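Local coordinates for putative fructose-bisphosphate aldolase (PDB 3PM6), which is a putative class II fructose-bisphosphate aldolase, a zinc-containing protein of the TIM-barrel fold, at residues Ala149-Gly157 and Leu167-Ser177; Pro95-Ser105 and Leu136-Ile145. All coordinates share one frame; numbering follows the deposited sequence.

Both contacts join parts of one closed eight-stranded barrel, but in different ways, and their centres lie about 23 Å apart. Interaction 2 comes first along the chain and pairs two nearly parallel helices, 95-103 and 126-141, on the outside of the barrel. Interaction 1 follows directly: it ties the loop leaving strand 146-149 to the segment that leads into helix 174-181. Each is partly buried. In interaction 1 two main-chain hydrogen bonds and two from side chains, a threonine and an arginine, all end on carbonyl oxygens; in interaction 2 no backbone bond crosses, and aliphatic packing toward the strands gives way to an aromatic and charged group on the outer side.

Interaction 1. Residues Ala149-Gly157 and Leu167-Ser177; sequences AEPGRIEGG and LEGVLTTPEES
Pro151 and Thr172 mark the close-packed end of this loop-to-loop contact. Thr172 OG1 donates to Pro151 O at 2.7 Å, coming from above the carbonyl plane, while its methyl CG2 lies 3.8 Å from Pro151 CG. Glu176 packs beside them, its CG 3.9 Å from Pro151 CB. Pro151 is the centre of an inverse gamma turn, and two residues on, at Arg153, a single antiparallel bridge forms. Arg153 and Val170 are a hydrogen-bonded pair: Arg153 N donates to Val170 O at 2.8 Å, and Val170 N returns a bond to Arg153 O at 3.1 Å.

The Arg153 side chain starts out extended, with CG opposite the backbone N (chi1 -166°), then bends at chi3, bringing NH1 to Glu168 O at 2.9 Å, in the carbonyl plane and on a lone pair. The guanidinium lies between Leu167 CD1 over one face and Val170 CG2 over the other, and its NE and NH2 bond to the carbonyl oxygens of Ser122 and Phe124.

Toward solvent the fit is looser. Glu155 lies along Gly169, CD to N 3.4 Å, and a water lies within hydrogen-bonding distance of both Glu155 OE2 and Leu167 O.

The next residue after Arg153, Ile154, touches the zinc ligands His196 and His227. Three carbonyl oxygens, of Glu168, Ser122 and Phe124, accept from Arg153, so its charge is probably steadied largely by backbone dipoles.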
# COMPACT_ATOMS: atom_id res chain seq x y z
N ALA A 149 -14.02 -0.47 22.38
CA ALA A 149 -13.97 -1.72 23.10
C ALA A 149 -15.25 -2.49 22.89
O ALA A 149 -16.25 -1.95 22.40
CB ALA A 149 -13.73 -1.45 24.58
N GLU A 150 -15.19 -3.78 23.21
CA GLU A 150 -16.34 -4.69 23.02
C GLU A 150 -16.87 -5.23 24.35
O GLU A 150 -16.32 -6.19 24.93
CB GLU A 150 -15.93 -5.85 22.13
CG GLU A 150 -17.08 -6.80 21.78
CD GLU A 150 -16.66 -7.79 20.68
OE1 GLU A 150 -16.06 -7.37 19.68
OE2 GLU A 150 -16.96 -8.98 20.81
N PRO A 151 -17.99 -4.67 24.82
CA PRO A 151 -18.54 -5.11 26.12
C PRO A 151 -19.37 -6.36 25.92
O PRO A 151 -20.57 -6.37 26.21
CB PRO A 151 -19.44 -3.94 26.52
CG PRO A 151 -19.83 -3.30 25.24
CD PRO A 151 -18.83 -3.65 24.18
N GLY A 152 -18.73 -7.42 25.43
CA GLY A 152 -19.45 -8.68 25.21
C GLY A 152 -18.55 -9.54 24.37
O GLY A 152 -17.35 -9.29 24.35
N ARG A 153 -19.11 -10.55 23.71
CA ARG A 153 -18.35 -11.38 22.77
C ARG A 153 -19.18 -11.74 21.54
O ARG A 153 -20.07 -12.59 21.60
CB ARG A 153 -17.86 -12.67 23.44
CG ARG A 153 -16.78 -13.39 22.60
CD ARG A 153 -16.37 -14.68 23.30
NE ARG A 153 -15.76 -14.34 24.59
CZ ARG A 153 -15.97 -14.99 25.73
NH1 ARG A 153 -16.78 -16.06 25.77
NH2 ARG A 153 -15.34 -14.59 26.83
N ILE A 154 -18.86 -11.06 20.44
CA ILE A 154 -19.32 -11.40 19.11
C ILE A 154 -18.62 -12.69 18.69
O ILE A 154 -17.39 -12.85 18.85
CB ILE A 154 -19.09 -10.21 18.10
CG1 ILE A 154 -19.85 -8.97 18.58
CG2 ILE A 154 -19.59 -10.59 16.71
CD1 ILE A 154 -19.41 -7.65 17.92
N GLU A 155 -19.40 -13.63 18.16
CA GLU A 155 -18.85 -14.89 17.71
C GLU A 155 -18.39 -14.83 16.27
O GLU A 155 -18.85 -14.00 15.49
CB GLU A 155 -19.90 -16.00 17.86
CG GLU A 155 -20.23 -16.30 19.33
CD GLU A 155 -21.19 -17.46 19.48
OE1 GLU A 155 -22.41 -17.20 19.57
OE2 GLU A 155 -20.73 -18.63 19.51
N GLY A 156 -17.51 -15.73 15.90
CA GLY A 156 -17.13 -15.87 14.48
C GLY A 156 -15.73 -15.34 14.20
O GLY A 156 -15.09 -14.72 15.06
N GLY A 157 -15.25 -15.62 13.00
CA GLY A 157 -13.94 -15.18 12.58
C GLY A 157 -14.05 -14.61 11.18
O GLY A 157 -15.06 -14.81 10.48
N LEU A 167 -15.38 -20.77 22.43
CA LEU A 167 -15.88 -19.64 23.25
C LEU A 167 -17.36 -19.43 22.98
O LEU A 167 -17.81 -19.53 21.83
CB LEU A 167 -15.11 -18.32 22.97
CG LEU A 167 -13.62 -18.24 23.29
CD1 LEU A 167 -13.06 -16.89 22.88
CD2 LEU A 167 -13.31 -18.52 24.77
N GLU A 168 -18.09 -19.11 24.05
CA GLU A 168 -19.54 -18.84 23.94
C GLU A 168 -19.78 -17.37 23.56
O GLU A 168 -18.98 -16.49 23.88
CB GLU A 168 -20.25 -19.12 25.28
CG GLU A 168 -20.39 -20.59 25.67
CD GLU A 168 -20.97 -20.76 27.09
OE1 GLU A 168 -21.67 -19.82 27.56
OE2 GLU A 168 -20.71 -21.81 27.73
N GLY A 169 -20.88 -17.13 22.88
CA GLY A 169 -21.37 -15.79 22.66
C GLY A 169 -21.74 -15.16 23.98
O GLY A 169 -22.26 -15.85 24.88
N VAL A 170 -21.40 -13.89 24.13
CA VAL A 170 -21.85 -13.06 25.27
C VAL A 170 -22.50 -11.78 24.72
O VAL A 170 -21.82 -10.88 24.18
CB VAL A 170 -20.71 -12.69 26.29
CG1 VAL A 170 -21.28 -11.85 27.48
CG2 VAL A 170 -20.00 -13.93 26.83
N LEU A 171 -23.83 -11.73 24.87
CA LEU A 171 -24.65 -10.56 24.57
C LEU A 171 -24.43 -9.38 25.50
O LEU A 171 -24.29 -9.53 26.72
CB LEU A 171 -26.14 -10.95 24.56
CG LEU A 171 -26.55 -11.99 23.51
CD1 LEU A 171 -28.07 -12.29 23.60
CD2 LEU A 171 -26.15 -11.54 22.08
N THR A 172 -24.46 -8.18 24.94
CA THR A 172 -24.14 -7.00 25.73
C THR A 172 -25.35 -6.49 26.51
O THR A 172 -26.42 -6.34 25.94
CB THR A 172 -23.62 -5.86 24.82
OG1 THR A 172 -22.38 -6.27 24.21
CG2 THR A 172 -23.40 -4.62 25.62
N THR A 173 -25.16 -6.20 27.80
CA THR A 173 -26.20 -5.58 28.61
C THR A 173 -25.86 -4.12 28.82
O THR A 173 -24.70 -3.72 28.67
CB THR A 173 -26.33 -6.27 30.00
OG1 THR A 173 -25.07 -6.19 30.70
CG2 THR A 173 -26.75 -7.74 29.83
N PRO A 174 -26.87 -3.29 29.17
CA PRO A 174 -26.58 -1.93 29.60
C PRO A 174 -25.58 -1.90 30.75
O PRO A 174 -24.75 -1.01 30.80
CB PRO A 174 -27.95 -1.39 30.07
CG PRO A 174 -28.91 -2.14 29.27
CD PRO A 174 -28.33 -3.53 29.09
N GLU A 175 -25.66 -2.86 31.67
CA GLU A 175 -24.79 -2.80 32.84
C GLU A 175 -23.31 -3.05 32.45
O GLU A 175 -22.43 -2.29 32.88
CB GLU A 175 -25.27 -3.71 33.99
N GLU A 176 -23.04 -4.06 31.61
CA GLU A 176 -21.65 -4.29 31.18
C GLU A 176 -21.19 -3.07 30.36
O GLU A 176 -20.05 -2.63 30.50
CB GLU A 176 -21.43 -5.64 30.45
CG GLU A 176 -19.97 -5.88 29.88
CD GLU A 176 -19.69 -7.30 29.37
OE1 GLU A 176 -20.61 -8.14 29.37
OE2 GLU A 176 -18.53 -7.59 28.98
N SER A 177 -22.09 -2.48 29.58
CA SER A 177 -21.79 -1.25 28.81
C SER A 177 -21.33 -0.11 29.71
O SER A 177 -20.28 0.50 29.46
CB SER A 177 -22.99 -0.81 28.00
OG SER A 177 -23.34 -1.78 27.03
O HOH W 1 -18.22 -19.06 19.24

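Interaction 2. Residues Pro95-Ser105 and Leu136-Ile145; sequences PEIIKRAADLS and LVAYCNARGI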
# COMPACT_ATOMS: atom_id res chain seq x y z
N PRO A 95 -2.65 -7.29 23.73
CA PRO A 95 -2.09 -6.09 24.36
C PRO A 95 -0.74 -5.62 23.75
O PRO A 95 -0.54 -4.41 23.53
CB PRO A 95 -1.92 -6.53 25.82
CG PRO A 95 -3.07 -7.47 26.01
CD PRO A 95 -3.15 -8.25 24.74
N GLU A 96 0.14 -6.57 23.45
CA GLU A 96 1.45 -6.27 22.86
C GLU A 96 1.33 -5.58 21.50
O GLU A 96 2.05 -4.62 21.20
CB GLU A 96 2.31 -7.53 22.74
N ILE A 97 0.41 -6.05 20.67
CA ILE A 97 0.22 -5.45 19.35
C ILE A 97 -0.40 -4.05 19.44
O ILE A 97 -0.16 -3.19 18.59
CB ILE A 97 -0.64 -6.35 18.46
CG1 ILE A 97 0.26 -7.43 17.84
CG2 ILE A 97 -1.22 -5.57 17.31
CD1 ILE A 97 0.66 -8.56 18.76
N ILE A 98 -1.22 -3.84 20.44
CA ILE A 98 -1.89 -2.55 20.61
C ILE A 98 -0.82 -1.49 20.94
O ILE A 98 -0.76 -0.43 20.31
CB ILE A 98 -3.01 -2.69 21.68
CG1 ILE A 98 -4.18 -3.49 21.06
CG2 ILE A 98 -3.50 -1.32 22.20
CD1 ILE A 98 -5.26 -3.93 22.04
N LYS A 99 0.04 -1.80 21.89
CA LYS A 99 1.11 -0.88 22.28
C LYS A 99 2.03 -0.65 21.09
O LYS A 99 2.45 0.46 20.85
CB LYS A 99 1.91 -1.43 23.43
CG LYS A 99 1.12 -1.65 24.64
CD LYS A 99 1.80 -2.77 25.42
CE LYS A 99 1.14 -2.91 26.74
NZ LYS A 99 1.26 -1.62 27.45
N ARG A 100 2.32 -1.71 20.34
CA ARG A 100 3.19 -1.57 19.18
C ARG A 100 2.55 -0.64 18.15
O ARG A 100 3.21 0.27 17.60
CB ARG A 100 3.50 -2.94 18.57
CG ARG A 100 4.45 -2.89 17.36
CD ARG A 100 4.47 -4.21 16.57
NE ARG A 100 5.30 -4.09 15.37
CZ ARG A 100 5.70 -5.10 14.61
NH1 ARG A 100 6.47 -4.87 13.55
NH2 ARG A 100 5.35 -6.36 14.90
N ALA A 101 1.26 -0.83 17.90
CA ALA A 101 0.53 0.10 17.01
C ALA A 101 0.48 1.53 17.57
O ALA A 101 0.64 2.49 16.84
CB ALA A 101 -0.87 -0.42 16.72
N ALA A 102 0.24 1.66 18.87
CA ALA A 102 0.06 2.97 19.51
C ALA A 102 1.38 3.78 19.53
O ALA A 102 1.35 5.01 19.47
CB ALA A 102 -0.49 2.81 20.92
N ASP A 103 2.52 3.06 19.59
CA ASP A 103 3.86 3.63 19.51
C ASP A 103 4.18 4.20 18.11
O ASP A 103 5.07 5.05 17.97
CB ASP A 103 4.92 2.58 19.90
CG ASP A 103 4.87 2.20 21.38
OD1 ASP A 103 4.25 2.91 22.20
OD2 ASP A 103 5.47 1.17 21.73
N LEU A 104 3.46 3.77 17.08
CA LEU A 104 3.65 4.32 15.74
C LEU A 104 3.42 5.84 15.63
O LEU A 104 3.99 6.49 14.74
CB LEU A 104 2.80 3.58 14.72
CG LEU A 104 3.24 2.14 14.39
CD1 LEU A 104 2.19 1.41 13.54
CD2 LEU A 104 4.59 2.14 13.69
N SER A 105 2.58 6.40 16.50
CA SER A 105 2.35 7.85 16.57
C SER A 105 3.04 8.52 17.75
O SER A 105 4.25 8.74 17.72
CB SER A 105 0.84 8.17 16.60
OG SER A 105 0.08 7.18 17.28
N LEU A 136 -5.10 -0.46 28.61
CA LEU A 136 -4.73 -0.20 27.24
C LEU A 136 -5.30 1.11 26.71
O LEU A 136 -4.68 1.75 25.85
CB LEU A 136 -5.08 -1.39 26.32
CG LEU A 136 -4.23 -2.63 26.60
CD1 LEU A 136 -4.90 -3.87 26.02
CD2 LEU A 136 -2.79 -2.48 26.11
N VAL A 137 -6.48 1.49 27.20
CA VAL A 137 -7.05 2.78 26.87
C VAL A 137 -6.12 3.89 27.37
O VAL A 137 -5.87 4.88 26.67
CB VAL A 137 -8.46 2.94 27.49
CG1 VAL A 137 -8.87 4.41 27.54
CG2 VAL A 137 -9.48 2.09 26.70
N ALA A 138 -5.60 3.74 28.59
CA ALA A 138 -4.66 4.71 29.15
C ALA A 138 -3.45 4.85 28.22
O ALA A 138 -3.06 5.97 27.84
CB ALA A 138 -4.20 4.27 30.57
N TYR A 139 -2.90 3.71 27.80
CA TYR A 139 -1.73 3.70 26.95
C TYR A 139 -1.98 4.40 25.60
O TYR A 139 -1.14 5.16 25.11
CB TYR A 139 -1.25 2.27 26.75
CG TYR A 139 0.14 2.14 26.18
CD1 TYR A 139 1.26 1.90 27.02
CD2 TYR A 139 0.34 2.25 24.80
CE1 TYR A 139 2.57 1.78 26.46
CE2 TYR A 139 1.62 2.12 24.23
CZ TYR A 139 2.73 1.89 25.07
OH TYR A 139 3.99 1.77 24.48
N CYS A 140 -3.14 4.13 25.00
CA CYS A 140 -3.51 4.77 23.74
C CYS A 140 -3.77 6.28 23.91
O CYS A 140 -3.38 7.10 23.08
CB CYS A 140 -4.77 4.08 23.19
SG CYS A 140 -4.53 2.36 22.64
N ASN A 141 -4.51 6.63 24.96
CA ASN A 141 -4.88 8.02 25.23
C ASN A 141 -3.62 8.89 25.43
O ASN A 141 -3.51 9.97 24.83
CB ASN A 141 -5.77 8.09 26.47
CG ASN A 141 -7.20 7.65 26.21
OD1 ASN A 141 -7.56 7.24 25.09
ND2 ASN A 141 -8.04 7.74 27.25
N ALA A 142 -2.68 8.41 26.24
CA ALA A 142 -1.36 9.05 26.40
C ALA A 142 -0.74 9.44 25.06
O ALA A 142 0.07 10.37 25.02
CB ALA A 142 -0.40 8.14 27.16
N ARG A 143 -1.13 8.76 23.97
CA ARG A 143 -0.50 8.97 22.69
C ARG A 143 -1.40 9.64 21.67
O ARG A 143 -1.09 9.65 20.45
CB ARG A 143 0.11 7.66 22.18
CG ARG A 143 1.30 7.20 23.05
CD ARG A 143 1.45 5.68 23.14
NE ARG A 143 2.64 5.40 23.94
CZ ARG A 143 2.67 5.35 25.28
NH1 ARG A 143 1.57 5.52 25.99
NH2 ARG A 143 3.83 5.14 25.90
N GLY A 144 -2.50 10.21 22.16
CA GLY A 144 -3.45 10.91 21.30
C GLY A 144 -4.49 10.03 20.62
O GLY A 144 -5.22 10.50 19.74
N ILE A 145 -4.59 8.77 21.04
CA ILE A 145 -5.34 7.77 20.26
C ILE A 145 -6.71 7.44 20.89
O ILE A 145 -6.77 7.10 22.05
CB ILE A 145 -4.48 6.51 20.07
CG1 ILE A 145 -3.19 6.87 19.30
CG2 ILE A 145 -5.28 5.37 19.41
CD1 ILE A 145 -2.15 5.71 19.24
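Tyr139 lies between Lys99 and Arg143, with one on each face of its ring. Lys99 crosses it at about a right angle, placing CG 3.8 Å from the ring centroid in a CH-pi contact; a bend at chi4 (-59°) then turns NZ back over the ring, 4.1 Å from the centroid and off-centre, as a cation-pi partner. On the opposite face the guanidinium of Arg143 is laid over the ring, with NH1 3.5 Å above its plane. NH1 also donates to Tyr139 O in the carbonyl plane, which helps to keep the group in place. At the ring edge sit the Ala102 methyl and Asp103.

Asp103 OD1 accepts from Tyr139 OH at 2.6 Å through its syn lone pair, with carboxylate and ring planes 49° apart. The same oxygen makes a long salt bridge to Arg143 NE at 3.4 Å, so the carboxylate is shared by the phenol and the guanidinium.

Deeper in, Leu136 directs CD1 at Ile98 CD1, 4.0 Å away, and also packs against Pro95. Ile98 CG2 meets Cys140 SG, and Ile145 CD1 comes 3.7 Å from Ala102 CB. Ile145 can reach back because a Schellman motif, with Gly144 at C-prime, ends its helix.

Helix 95-103 and the 136-141 part of helix 126-141 run nearly parallel (11°), their axes 9.8 Å apart at closest approach, as neighbours on the outside of a TIM barrel. Ile98, Leu136, Cys140 and Ile145 rest on strand 116-119, Ile98 also meets strand 85-92, and helix 60-66 flanks helix 95-103 through Ile97, Arg100 and Ala101.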